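Local coordinates for protein N-terminal acetyltransferase B complex subunit NAT3 (PDB 5K04) that probably transfers acetyl groups from acetyl-CoA to the N-terminal amino groups of proteins, as the GNAT-family subunit of the NatB complex, at residues 76-81 and 88-93; 42-47 and 95-100. One frame throughout, in Å; residues are numbered along the deposited sequence.

Contact 1: 76-81 and 88-93; sequences TAVTVL and GLASKL. Unlike the reference sequence in segment 76-81: L81 (reference Ser). With COA (coenzyme A), chain D.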
loop_
_atom_site.group_PDB
_atom_site.type_symbol
_atom_site.label_atom_id
_atom_site.label_comp_id
_atom_site.label_asym_id
_atom_site.label_seq_id
_atom_site.Cartn_x
_atom_site.Cartn_y
_atom_site.Cartn_z
ATOM N N THR B 76 14.309 -17.639 -3.617
ATOM C CA THR B 76 14.276 -16.928 -2.343
ATOM C C THR B 76 12.914 -16.965 -1.669
ATOM O O THR B 76 12.848 -17.052 -0.444
ATOM C CB THR B 76 14.715 -15.471 -2.516
ATOM O OG1 THR B 76 13.660 -14.711 -3.103
ATOM C CG2 THR B 76 15.884 -15.439 -3.403
ATOM N N ALA B 77 11.826 -16.931 -2.436
ATOM C CA ALA B 77 10.496 -16.941 -1.832
ATOM C C ALA B 77 9.461 -17.572 -2.762
ATOM O O ALA B 77 9.342 -17.184 -3.932
ATOM C CB ALA B 77 10.065 -15.514 -1.455
ATOM N N VAL B 78 8.713 -18.531 -2.219
ATOM C CA VAL B 78 7.483 -19.054 -2.795
ATOM C C VAL B 78 6.419 -19.030 -1.708
ATOM O O VAL B 78 6.665 -19.504 -0.594
ATOM C CB VAL B 78 7.646 -20.497 -3.305
ATOM C CG1 VAL B 78 6.500 -20.863 -4.221
ATOM C CG2 VAL B 78 8.963 -20.673 -3.992
ATOM N N THR B 79 5.241 -18.494 -2.030
ATOM C CA THR B 79 4.098 -18.529 -1.133
ATOM C C THR B 79 2.830 -18.646 -1.953
ATOM O O THR B 79 2.755 -18.187 -3.093
ATOM C CB THR B 79 3.972 -17.292 -0.223
ATOM O OG1 THR B 79 4.223 -16.090 -0.973
ATOM C CG2 THR B 79 4.943 -17.394 0.885
ATOM N N VAL B 80 1.822 -19.235 -1.329
ATOM C CA VAL B 80 0.532 -19.478 -1.942
ATOM C C VAL B 80 -0.537 -19.060 -0.949
ATOM O O VAL B 80 -0.470 -19.421 0.231
ATOM C CB VAL B 80 0.373 -20.958 -2.336
ATOM C CG1 VAL B 80 -1.036 -21.242 -2.869
ATOM C CG2 VAL B 80 1.435 -21.338 -3.355
ATOM N N LEU B 81 -1.495 -18.265 -1.422
ATOM C CA LEU B 81 -2.679 -17.923 -0.639
ATOM C C LEU B 81 -3.377 -19.183 -0.122
ATOM O O LEU B 81 -3.502 -20.177 -0.842
ATOM C CB LEU B 81 -3.636 -17.096 -1.505
ATOM C CG LEU B 81 -4.926 -16.611 -0.865
ATOM C CD1 LEU B 81 -4.561 -15.767 0.329
ATOM C CD2 LEU B 81 -5.775 -15.829 -1.885
ATOM N N GLY B 88 -1.237 -27.993 -5.927
ATOM C CA GLY B 88 -0.020 -27.974 -6.731
ATOM C C GLY B 88 0.416 -26.615 -7.236
ATOM O O GLY B 88 1.249 -26.538 -8.145
ATOM N N LEU B 89 -0.125 -25.535 -6.679
ATOM C CA LEU B 89 0.227 -24.208 -7.165
ATOM C C LEU B 89 1.676 -23.857 -6.824
ATOM O O LEU B 89 2.413 -23.333 -7.672
ATOM C CB LEU B 89 -0.755 -23.189 -6.587
ATOM C CG LEU B 89 -0.564 -21.735 -6.977
ATOM C CD1 LEU B 89 -0.375 -21.603 -8.478
ATOM C CD2 LEU B 89 -1.789 -20.943 -6.507
ATOM N N ALA B 90 2.102 -24.141 -5.588
ATOM C CA ALA B 90 3.500 -23.934 -5.223
ATOM C C ALA B 90 4.421 -24.763 -6.112
ATOM O O ALA B 90 5.436 -24.263 -6.616
ATOM C CB ALA B 90 3.713 -24.285 -3.749
ATOM N N SER B 91 4.069 -26.034 -6.327
ATOM C CA SER B 91 4.864 -26.875 -7.213
ATOM C C SER B 91 4.914 -26.302 -8.633
ATOM O O SER B 91 5.953 -26.374 -9.300
ATOM C CB SER B 91 4.301 -28.297 -7.198
ATOM O OG SER B 91 4.302 -28.824 -5.884
ATOM N N LYS B 92 3.810 -25.704 -9.101
ATOM C CA LYS B 92 3.791 -25.123 -10.443
ATOM C C LYS B 92 4.699 -23.900 -10.539
ATOM O O LYS B 92 5.440 -23.747 -11.516
ATOM C CB LYS B 92 2.359 -24.755 -10.849
ATOM C CG LYS B 92 2.265 -23.526 -11.776
ATOM C CD LYS B 92 0.849 -23.254 -12.310
ATOM C CE LYS B 92 0.687 -23.787 -13.730
ATOM N NZ LYS B 92 1.597 -23.094 -14.720
ATOM N N LEU B 93 4.644 -23.019 -9.535
ATOM C CA LEU B 93 5.507 -21.836 -9.501
ATOM C C LEU B 93 6.989 -22.216 -9.522
ATOM O O LEU B 93 7.794 -21.572 -10.211
ATOM C CB LEU B 93 5.190 -21.006 -8.256
ATOM C CG LEU B 93 3.847 -20.271 -8.266
ATOM C CD1 LEU B 93 3.487 -19.806 -6.870
ATOM C CD2 LEU B 93 3.889 -19.085 -9.221
HETATM N N1A COA D . 0.622 -30.185 5.237
HETATM C C2A COA D . 1.173 -31.549 4.959
HETATM N N3A COA D . 1.856 -31.547 3.600
HETATM C C4A COA D . 1.912 -30.436 2.625
HETATM C C5A COA D . 1.202 -29.024 2.941
HETATM C C6A COA D . 0.573 -28.926 4.388
HETATM N N6A COA D . 0.006 -27.736 4.928
HETATM N N7A COA D . 1.532 -27.966 1.852
HETATM C C8A COA D . 2.501 -28.535 0.754
HETATM N N9A COA D . 2.679 -30.032 1.394
HETATM C C1B COA D . 3.805 -30.974 0.695
HETATM C C2B COA D . 3.388 -32.455 0.428
HETATM O O2B COA D . 3.918 -33.626 1.052
HETATM C C3B COA D . 3.006 -32.170 -1.007
HETATM O O3B COA D . 2.403 -32.975 -2.026
HETATM P P3B COA D . 0.990 -33.680 -2.444
HETATM O O7A COA D . 0.547 -33.002 -3.728
HETATM O O8A COA D . 1.375 -35.138 -2.728
HETATM O O9A COA D . 0.045 -33.463 -1.285
HETATM C C4B COA D . 3.814 -30.824 -1.418
HETATM O O4B COA D . 4.538 -30.170 -0.297
HETATM C C5B COA D . 3.348 -29.992 -2.673
HETATM O O5B COA D . 2.166 -29.186 -2.685
HETATM P P1A COA D . 1.480 -27.918 -3.415
HETATM O O1A COA D . 2.321 -27.582 -4.590
HETATM O O2A COA D . 0.053 -28.262 -3.719
HETATM O O3A COA D . 1.534 -26.794 -2.327
HETATM P P2A COA D . 0.843 -25.393 -1.930
HETATM O O4A COA D . -0.262 -25.705 -0.963
HETATM O O5A COA D . 0.512 -24.657 -3.133
HETATM O O6A COA D . 2.038 -24.714 -1.096
HETATM C CBP COA D . 3.673 -23.849 0.816
HETATM C CCP COA D . 3.078 -25.067 -0.174
HETATM C CDP COA D . 4.798 -24.468 1.903
HETATM C CEP COA D . 4.346 -22.618 -0.132
HETATM C CAP COA D . 2.331 -23.187 1.702
HETATM O OAP COA D . 1.366 -24.096 2.177
HETATM C C9P COA D . 2.625 -21.732 2.331
HETATM O O9P COA D . 3.050 -21.536 3.607
HETATM N N8P COA D . 3.000 -20.650 1.329
HETATM C C7P COA D . 4.141 -19.599 1.607
HETATM C C6P COA D . 4.949 -19.742 2.949
HETATM C C5P COA D . 6.040 -20.927 3.261
HETATM O O5P COA D . 5.953 -21.755 4.308
HETATM N N4P COA D . 7.092 -21.110 2.239
HETATM C C3P COA D . 7.669 -21.905 1.177
HETATM C C2P COA D . 8.019 -23.381 1.087
HETATM S S1P COA D . 9.332 -24.144 1.991
#
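V80 holds CG1 anti to its backbone N (chi1 175°), against L89, and CG2 beside that N, against A90; V78 repeats the choice two residues earlier (chi1 -164°), sending CG1 past the side chain of L93 in the opposite direction. The evidence for apolar packing is a short series of methyl contacts: V80 CG1 to L89 CD2 at 3.7 Å, V80 CG2 to A90 CB at 3.7 Å, and V78 CG1 to L93 CD1 at 4.1 Å. Strand 76-80 and helix 89-93 run roughly antiparallel, 148° between their N-to-C directions, with axes 8.4 Å apart. Y124 of helix 118-126 also packs on V78.

Beyond this packing, the first turn of the helix grips the pyrophosphate of coenzyme A. The N-H of G88, at the N-cap, is hydrogen-bonded to COA O2A, A90 N reaches COA O5A at 3.0 Å, and S91 holds COA O1A twice, through N and OG (2.7 Å for OG). The helix start would be expected to stabilise the phosphates' negative charge; R86 and K126 add further bonds. This strand, loop and helix start, whose backbone N-H groups hold the pyrophosphate, form the coenzyme A site characteristic of the GNAT fold.

Contact 2: 42-47 and 95-100; sequences LFYKSV and LELENL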
loop_
_atom_site.group_PDB
_atom_site.type_symbol
_atom_site.label_atom_id
_atom_site.label_comp_id
_atom_site.label_asym_id
_atom_site.label_seq_id
_atom_site.Cartn_x
_atom_site.Cartn_y
_atom_site.Cartn_z
ATOM N N LEU B 42 12.169 -13.546 -13.135
ATOM C CA LEU B 42 12.155 -14.558 -12.086
ATOM C C LEU B 42 11.312 -14.110 -10.902
ATOM O O LEU B 42 11.414 -14.670 -9.805
ATOM C CB LEU B 42 13.585 -14.895 -11.650
ATOM C CG LEU B 42 14.598 -15.237 -12.771
ATOM C CD1 LEU B 42 15.847 -15.924 -12.223
ATOM C CD2 LEU B 42 13.983 -16.096 -13.864
ATOM N N PHE B 43 10.475 -13.109 -11.118
ATOM C CA PHE B 43 9.571 -12.577 -10.106
ATOM C C PHE B 43 8.214 -12.508 -10.808
ATOM O O PHE B 43 7.896 -11.554 -11.533
ATOM C CB PHE B 43 10.057 -11.220 -9.580
ATOM C CG PHE B 43 9.405 -10.784 -8.281
ATOM C CD1 PHE B 43 8.294 -11.447 -7.774
ATOM C CD2 PHE B 43 9.907 -9.685 -7.580
ATOM C CE1 PHE B 43 7.695 -11.037 -6.596
ATOM C CE2 PHE B 43 9.319 -9.268 -6.392
ATOM C CZ PHE B 43 8.208 -9.952 -5.898
ATOM N N TYR B 44 7.431 -13.558 -10.617
ATOM C CA TYR B 44 6.130 -13.677 -11.247
ATOM C C TYR B 44 5.128 -14.175 -10.220
ATOM O O TYR B 44 5.479 -14.736 -9.175
ATOM C CB TYR B 44 6.156 -14.616 -12.465
ATOM C CG TYR B 44 6.852 -15.928 -12.204
ATOM C CD1 TYR B 44 6.156 -17.028 -11.708
ATOM C CD2 TYR B 44 8.204 -16.075 -12.457
ATOM C CE1 TYR B 44 6.808 -18.256 -11.480
ATOM C CE2 TYR B 44 8.868 -17.289 -12.222
ATOM C CZ TYR B 44 8.167 -18.368 -11.735
ATOM O OH TYR B 44 8.832 -19.546 -11.491
ATOM N N LYS B 45 3.864 -13.968 -10.554
ATOM C CA LYS B 45 2.765 -14.229 -9.657
ATOM C C LYS B 45 1.764 -15.152 -10.333
ATOM O O LYS B 45 1.633 -15.185 -11.566
ATOM C CB LYS B 45 2.069 -12.926 -9.238
ATOM C CG LYS B 45 1.475 -12.128 -10.412
ATOM C CD LYS B 45 0.587 -10.989 -9.914
ATOM C CE LYS B 45 -0.014 -10.182 -11.055
ATOM N NZ LYS B 45 -0.780 -9.022 -10.484
ATOM N N SER B 46 1.077 -15.919 -9.500
ATOM C CA SER B 46 -0.078 -16.675 -9.938
ATOM C C SER B 46 -1.316 -15.837 -9.679
ATOM O O SER B 46 -1.351 -15.017 -8.757
ATOM C CB SER B 46 -0.176 -18.025 -9.218
ATOM O OG SER B 46 -0.228 -17.875 -7.801
ATOM N N VAL B 47 -2.335 -16.066 -10.503
ATOM C CA VAL B 47 -3.541 -15.249 -10.553
ATOM C C VAL B 47 -4.708 -16.174 -10.873
ATOM O O VAL B 47 -4.554 -17.157 -11.604
ATOM C CB VAL B 47 -3.328 -14.112 -11.585
ATOM C CG1 VAL B 47 -4.563 -13.765 -12.304
ATOM C CG2 VAL B 47 -2.679 -12.873 -10.919
ATOM N N LEU B 95 8.195 -25.135 -10.712
ATOM C CA LEU B 95 8.470 -25.807 -11.982
ATOM C C LEU B 95 8.532 -24.835 -13.170
ATOM O O LEU B 95 9.262 -25.085 -14.132
ATOM C CB LEU B 95 7.412 -26.872 -12.223
ATOM C CG LEU B 95 7.559 -28.169 -11.433
ATOM C CD1 LEU B 95 6.476 -29.158 -11.870
ATOM C CD2 LEU B 95 8.950 -28.766 -11.633
ATOM N N GLU B 96 7.789 -23.727 -13.112
ATOM C CA GLU B 96 7.822 -22.720 -14.174
ATOM C C GLU B 96 9.216 -22.104 -14.357
ATOM O O GLU B 96 9.548 -21.641 -15.454
ATOM C CB GLU B 96 6.789 -21.628 -13.863
ATOM C CG GLU B 96 6.907 -20.328 -14.675
ATOM C CD GLU B 96 6.587 -20.476 -16.163
ATOM O OE1 GLU B 96 6.831 -19.501 -16.912
ATOM O OE2 GLU B 96 6.086 -21.544 -16.587
ATOM N N LEU B 97 10.029 -22.063 -13.292
ATOM C CA LEU B 97 11.410 -21.596 -13.419
ATOM C C LEU B 97 12.155 -22.368 -14.502
ATOM O O LEU B 97 12.910 -21.785 -15.288
ATOM C CB LEU B 97 12.134 -21.742 -12.083
ATOM C CG LEU B 97 11.725 -20.765 -10.988
ATOM C CD1 LEU B 97 12.300 -21.193 -9.649
ATOM C CD2 LEU B 97 12.207 -19.385 -11.345
ATOM N N GLU B 98 11.935 -23.682 -14.568
ATOM C CA GLU B 98 12.654 -24.545 -15.489
ATOM C C GLU B 98 12.280 -24.280 -16.943
ATOM O O GLU B 98 12.976 -24.769 -17.838
ATOM C CB GLU B 98 12.398 -26.008 -15.091
ATOM C CG GLU B 98 12.784 -26.301 -13.625
ATOM C CD GLU B 98 12.406 -27.711 -13.153
ATOM O OE1 GLU B 98 12.236 -28.614 -14.005
ATOM O OE2 GLU B 98 12.278 -27.915 -11.924
ATOM N N ASN B 99 11.201 -23.516 -17.189
ATOM C CA ASN B 99 10.796 -23.075 -18.524
ATOM C C ASN B 99 11.490 -21.800 -18.991
ATOM O O ASN B 99 11.494 -21.519 -20.197
ATOM C CB ASN B 99 9.285 -22.831 -18.561
ATOM C CG ASN B 99 8.483 -24.109 -18.393
ATOM O OD1 ASN B 99 9.005 -25.220 -18.581
ATOM N ND2 ASN B 99 7.201 -23.960 -18.051
ATOM N N LEU B 100 12.042 -21.014 -18.070
ATOM C CA LEU B 100 12.670 -19.745 -18.412
ATOM C C LEU B 100 14.090 -19.977 -18.918
ATOM O O LEU B 100 14.856 -20.739 -18.318
ATOM C CB LEU B 100 12.661 -18.828 -17.195
ATOM C CG LEU B 100 11.266 -18.757 -16.562
ATOM C CD1 LEU B 100 11.222 -17.830 -15.340
ATOM C CD2 LEU B 100 10.228 -18.327 -17.590
#
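Y44 (77 Å² buried) reaches from strand 43-47 toward segment 95-100; L97 (43 Å²) and, on the strand side, L42 (40 Å²) follow. The phenol of Y44 meets L97 at its hydroxyl end: OH lies 3.2 Å from L97 CG, and L97 CD2 sits at the ring edge, near its plane, 4.0 Å from Y44 CE2. The same OH is hydrogen-bonded to L93 O, one turn back from L97. E96 brings its methylene CG obliquely to the ring, 3.8 Å from Y44 CZ, while its carboxylate plane is turned 86° from the ring. The C-terminal part of helix 89-96 and the residues following it pack on the sheet of the GNAT fold: L97 also touches M58 and A60 of strand 53-65, and I4 of strand 3-6 meets both Y44 and E96.

L42 slides past L100 in the opposite direction, CD2 of L42 lying 3.6 Å from CD1 of L100; the same CD1 of L100 is 3.9 Å from Y44 CE2, so one methyl touches both. Within 95-100, N99 ND2 donates to E96 OE2 at 3.0 Å, meeting the oxygen from above the carboxylate plane, and also bonds K244 O of the neighbouring Uncharacterized protein chain.

How the contacts relate
Contacts 1 and 2 share helix 89-96 and reach the same sheet, on strand 70-80 and on strand 43-48 respectively, which strand 53-65 separates; their centres are 9 Å apart. They meet directly: Y44 OH of contact 2 lies 2.6 Å from L93 O of contact 1, a probable hydrogen bond, and L89 CD1 packs on S46 CB at 3.7 Å. Along the sequence, 76-81 and 88-93 both fall between 42-47 and 95-100. The start of the helix, in contact 1, touches coenzyme A, whereas in contact 2 the side chain of L97 is about 12 Å from the cofactor; contact 2 thus lies toward the other end of the helix, away from the pyrophosphate.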